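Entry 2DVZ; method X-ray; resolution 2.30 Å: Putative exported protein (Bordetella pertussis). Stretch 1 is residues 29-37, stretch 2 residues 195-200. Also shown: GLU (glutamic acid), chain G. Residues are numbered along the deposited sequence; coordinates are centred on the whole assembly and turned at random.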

ATOM      1  N   PRO A  29      -6.773 -10.799  -1.592  1.00 14.55           N
ATOM      2  CA  PRO A  29      -5.753 -11.559  -0.897  1.00 14.42           C
ATOM      3  C   PRO A  29      -4.386 -11.511  -1.587  1.00 14.57           C
ATOM      4  O   PRO A  29      -4.289 -11.506  -2.840  1.00 14.47           O
ATOM      5  CB  PRO A  29      -6.316 -13.005  -0.909  1.00 14.01           C
ATOM      6  CG  PRO A  29      -7.750 -12.824  -1.005  1.00 14.06           C
ATOM      7  CD  PRO A  29      -7.948 -11.640  -1.903  1.00 14.65           C
ATOM      8  N   GLY A  30      -3.343 -11.438  -0.763  1.00 14.17           N
ATOM      9  CA  GLY A  30      -2.007 -11.658  -1.255  1.00 14.44           C
ATOM     10  C   GLY A  30      -1.362 -10.401  -1.773  1.00 14.79           C
ATOM     11  O   GLY A  30      -0.335 -10.474  -2.447  1.00 15.91           O
ATOM     12  N   GLY A  31      -1.964  -9.243  -1.505  1.00 14.41           N
ATOM     13  CA  GLY A  31      -1.268  -7.969  -1.717  1.00 13.38           C
ATOM     14  C   GLY A  31      -0.584  -7.604  -0.411  1.00 12.77           C
ATOM     15  O   GLY A  31      -0.653  -8.371   0.554  1.00 12.81           O
ATOM     16  N   SER A  32       0.069  -6.446  -0.360  1.00 11.96           N
ATOM     17  CA  SER A  32       0.762  -6.035   0.843  1.00 11.60           C
ATOM     18  C   SER A  32      -0.208  -5.713   2.001  1.00 11.31           C
ATOM     19  O   SER A  32       0.106  -6.000   3.159  1.00 11.92           O
ATOM     20  CB  SER A  32       1.675  -4.818   0.550  1.00 11.85           C
ATOM     21  OG  SER A  32       2.589  -5.109  -0.504  1.00 13.70           O
ATOM     22  N   THR A  33      -1.348  -5.077   1.704  1.00 10.23           N
ATOM     23  CA  THR A  33      -2.362  -4.816   2.711  1.00 10.18           C
ATOM     24  C   THR A  33      -2.769  -6.093   3.418  1.00 10.27           C
ATOM     25  O   THR A  33      -2.676  -6.176   4.627  1.00 11.25           O
ATOM     26  CB  THR A  33      -3.641  -4.164   2.100  1.00 10.25           C
ATOM     27  OG1 THR A  33      -3.261  -3.234   1.074  1.00 10.40           O
ATOM     28  CG2 THR A  33      -4.450  -3.481   3.176  1.00  8.44           C
ATOM     29  N   ASP A  34      -3.194  -7.086   2.649  1.00 10.80           N
ATOM     30  CA  ASP A  34      -3.465  -8.432   3.164  1.00 11.83           C
ATOM     31  C   ASP A  34      -2.278  -9.069   3.932  1.00 12.13           C
ATOM     32  O   ASP A  34      -2.456  -9.623   5.024  1.00 11.90           O
ATOM     33  CB  ASP A  34      -3.860  -9.332   2.003  1.00 11.60           C
ATOM     34  CG  ASP A  34      -4.469 -10.662   2.458  1.00 12.60           C
ATOM     35  OD1 ASP A  34      -5.476 -10.639   3.223  1.00 14.83           O
ATOM     36  OD2 ASP A  34      -3.969 -11.722   2.000  1.00 10.07           O
ATOM     37  N   ILE A  35      -1.071  -8.980   3.371  1.00 12.38           N
ATOM     38  CA  ILE A  35       0.094  -9.524   4.054  1.00 12.42           C
ATOM     39  C   ILE A  35       0.361  -8.942   5.441  1.00 12.37           C
ATOM     40  O   ILE A  35       0.535  -9.700   6.416  1.00 12.74           O
ATOM     41  CB  ILE A  35       1.405  -9.432   3.204  1.00 12.47           C
ATOM     42  CG1 ILE A  35       1.290 -10.378   1.999  1.00 12.28           C
ATOM     43  CG2 ILE A  35       2.645  -9.823   4.100  1.00 11.99           C
ATOM     44  CD1 ILE A  35       2.212 -10.052   0.851  1.00 12.26           C
ATOM     45  N   ILE A  36       0.427  -7.619   5.510  1.00 11.65           N
ATOM     46  CA  ILE A  36       0.690  -6.917   6.742  1.00 12.67           C
ATOM     47  C   ILE A  36      -0.500  -7.014   7.752  1.00 13.29           C
ATOM     48  O   ILE A  36      -0.280  -7.233   8.964  1.00 12.80           O
ATOM     49  CB  ILE A  36       1.018  -5.423   6.454  1.00 12.90           C
ATOM     50  CG1 ILE A  36       2.399  -5.287   5.789  1.00 14.31           C
ATOM     51  CG2 ILE A  36       1.027  -4.630   7.759  1.00 15.28           C
ATOM     52  CD1 ILE A  36       2.603  -4.080   4.867  1.00 12.54           C
ATOM     53  N   ALA A  37      -1.735  -6.821   7.238  1.00 13.23           N
ATOM     54  CA  ALA A  37      -2.963  -6.998   8.012  1.00 14.01           C
ATOM     55  C   ALA A  37      -2.926  -8.318   8.777  1.00 14.09           C
ATOM     56  O   ALA A  37      -3.096  -8.331   9.993  1.00 14.83           O
ATOM     57  CB  ALA A  37      -4.211  -6.936   7.087  1.00 13.73           C
TER
HETATM   58  N   GLU G1055      -2.171  -0.402  -3.610  1.00 11.71           N
HETATM   59  CA  GLU G1055      -2.518  -0.658  -2.199  1.00 11.29           C
HETATM   60  C   GLU G1055      -1.934   0.392  -1.268  1.00 12.00           C
HETATM   61  O   GLU G1055      -1.097   0.155  -0.391  1.00 12.47           O
HETATM   62  CB  GLU G1055      -2.162  -2.088  -1.803  1.00 11.17           C
HETATM   63  CG  GLU G1055      -2.586  -3.109  -2.874  1.00  8.76           C
HETATM   64  CD  GLU G1055      -2.929  -4.464  -2.328  1.00  9.91           C
HETATM   65  OE1 GLU G1055      -2.860  -4.608  -1.089  1.00 10.90           O
HETATM   66  OE2 GLU G1055      -3.299  -5.393  -3.132  1.00 10.40           O
HETATM   67  OXT GLU G1055      -2.365   1.553  -1.357  1.00 12.13           O
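Stretch 2 (195-200) DNLPSS

Stretch 2 meets the beginning of the stretch 1 helix with a short piece of chain that changes its conformation on the way. Asp195 and Asn196 end the part with extended backbone, phi/psi near -137/167 and -84/139; from Leu197 onward the angles turn helical, though the bonding there is weak, with Ser200 N reaching Leu197 O at 3.0 Å. Stretch 1 comes in through a loop, with Gly31 at the N-cap position, and is regular helix from Ser32, as the bond from Ile35 N to Gly31 O (2.9 Å) attests. The two stretches come nearest, CA to CA, at Ser32 and Ser199, 5.0 Å apart. Such closeness suits small side chains, and the contact as a whole buries a modest 268 Å².

Ser32 is the centre of the design. It has the largest covered area of any residue here, its CA-to-CB bond points toward stretch 2, and its m rotamer sets OG among the backbone and side chains of Asn196, Pro198 and Ser199. The backbone amide Ser199 N donates a hydrogen bond to Ser32 OG at 3.2 Å, so a side chain of one segment anchors the main chain of the other. Ser32 OG also lies 3.1 Å from Ser199 OG and 3.5 Å from Pro198 CD.

Pro198 covers nearly as much surface, without a polar side chain. Its CA-to-CB bond points toward stretch 1, and its CG meets Ile36 CD1 at 4.2 Å, an apolar contact one turn along from Ser32. Ile36 leaves its backbone sideways, but the end of its side chain comes nearer. Ile35 points toward stretch 2 directly, and its CD1 lies 3.7 Å from both Pro198 O and Ser199 CA, packing a methyl group against backbone.

Ser199, in the p rotamer, faces the helix start. Its CB lies 3.5 Å from Gly30 O and 3.8 Å from Gly31 CA, while its OG donates to Asp195 OD2 at 2.6 Å, which ties the turn back to the strand before it. A water joins the same network across the segments: it accepts from Ser32 N at 3.0 Å and donates to Asp195 OD1 at 3.0 Å.

Next to this contact, Thr33 points away from stretch 2 and binds the glutamic acid, OG1 to OE1 at 2.6 Å and N to OE1 at 3.2 Å. Gly31 leaves room for that ligand, since a CB there would come within 2.1 Å of its OE2. The rule is economical: serines at the close approach, proline and isoleucines beside them.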

ATOM      1  N   ASP A 195       4.403  -1.921  -7.594  1.00 11.32           N
ATOM      2  CA  ASP A 195       3.879  -2.539  -6.397  1.00 11.26           C
ATOM      3  C   ASP A 195       4.401  -1.911  -5.104  1.00 11.71           C
ATOM      4  O   ASP A 195       5.353  -1.100  -5.106  1.00 10.95           O
ATOM      5  CB  ASP A 195       4.184  -4.043  -6.395  1.00 11.29           C
ATOM      6  CG  ASP A 195       3.235  -4.831  -5.509  1.00 12.49           C
ATOM      7  OD1 ASP A 195       2.237  -4.244  -5.020  1.00 14.48           O
ATOM      8  OD2 ASP A 195       3.483  -6.039  -5.298  1.00 12.67           O
ATOM      9  N   ASN A 196       3.721  -2.277  -4.013  1.00 11.84           N
ATOM     10  CA  ASN A 196       4.218  -2.088  -2.678  1.00 11.81           C
ATOM     11  C   ASN A 196       5.077  -3.305  -2.493  1.00 11.78           C
ATOM     12  O   ASN A 196       4.711  -4.404  -2.896  1.00 12.45           O
ATOM     13  CB  ASN A 196       3.073  -2.055  -1.631  1.00 12.30           C
ATOM     14  CG  ASN A 196       1.776  -1.336  -2.147  1.00 11.68           C
ATOM     15  OD1 ASN A 196       0.745  -1.986  -2.336  1.00 13.33           O
ATOM     16  ND2 ASN A 196       1.841  -0.034  -2.370  1.00  8.16           N
ATOM     17  N   LEU A 197       6.234  -3.111  -1.880  1.00 11.84           N
ATOM     18  CA  LEU A 197       7.281  -4.135  -1.864  1.00 10.95           C
ATOM     19  C   LEU A 197       6.894  -5.515  -1.277  1.00 10.74           C
ATOM     20  O   LEU A 197       7.193  -6.526  -1.902  1.00 11.78           O
ATOM     21  CB  LEU A 197       8.608  -3.540  -1.313  1.00 10.96           C
ATOM     22  CG  LEU A 197       9.916  -4.370  -1.344  1.00 11.26           C
ATOM     23  CD1 LEU A 197      10.182  -5.129  -2.715  1.00  9.17           C
ATOM     24  CD2 LEU A 197      11.083  -3.485  -0.929  1.00  9.36           C
ATOM     25  N   PRO A 198       6.227  -5.575  -0.101  1.00 10.13           N
ATOM     26  CA  PRO A 198       5.923  -6.897   0.483  1.00  9.96           C
ATOM     27  C   PRO A 198       5.319  -8.002  -0.415  1.00 10.68           C
ATOM     28  O   PRO A 198       5.681  -9.168  -0.221  1.00 11.13           O
ATOM     29  CB  PRO A 198       5.010  -6.561   1.671  1.00  8.41           C
ATOM     30  CG  PRO A 198       5.461  -5.192   2.049  1.00  8.80           C
ATOM     31  CD  PRO A 198       5.767  -4.489   0.790  1.00  9.54           C
ATOM     32  N   SER A 199       4.399  -7.674  -1.330  1.00 11.83           N
ATOM     33  CA  SER A 199       3.770  -8.698  -2.195  1.00 13.07           C
ATOM     34  C   SER A 199       4.673  -9.155  -3.344  1.00 13.91           C
ATOM     35  O   SER A 199       4.556 -10.293  -3.827  1.00 15.16           O
ATOM     36  CB  SER A 199       2.403  -8.245  -2.764  1.00 12.81           C
ATOM     37  OG  SER A 199       2.398  -6.861  -3.047  1.00 13.19           O
ATOM     38  N   SER A 200       5.556  -8.268  -3.796  1.00 13.93           N
ATOM     39  CA  SER A 200       6.491  -8.613  -4.832  1.00 13.55           C
ATOM     40  C   SER A 200       7.738  -9.246  -4.234  1.00 13.42           C
ATOM     41  O   SER A 200       8.436  -9.964  -4.918  1.00 12.49           O
ATOM     42  CB  SER A 200       6.851  -7.354  -5.638  1.00 13.72           C
ATOM     43  OG  SER A 200       5.771  -6.962  -6.497  1.00 14.79           O
TER
HETATM   44  O   HOH W   1       0.558  -4.486  -2.530  1.00 13.07           O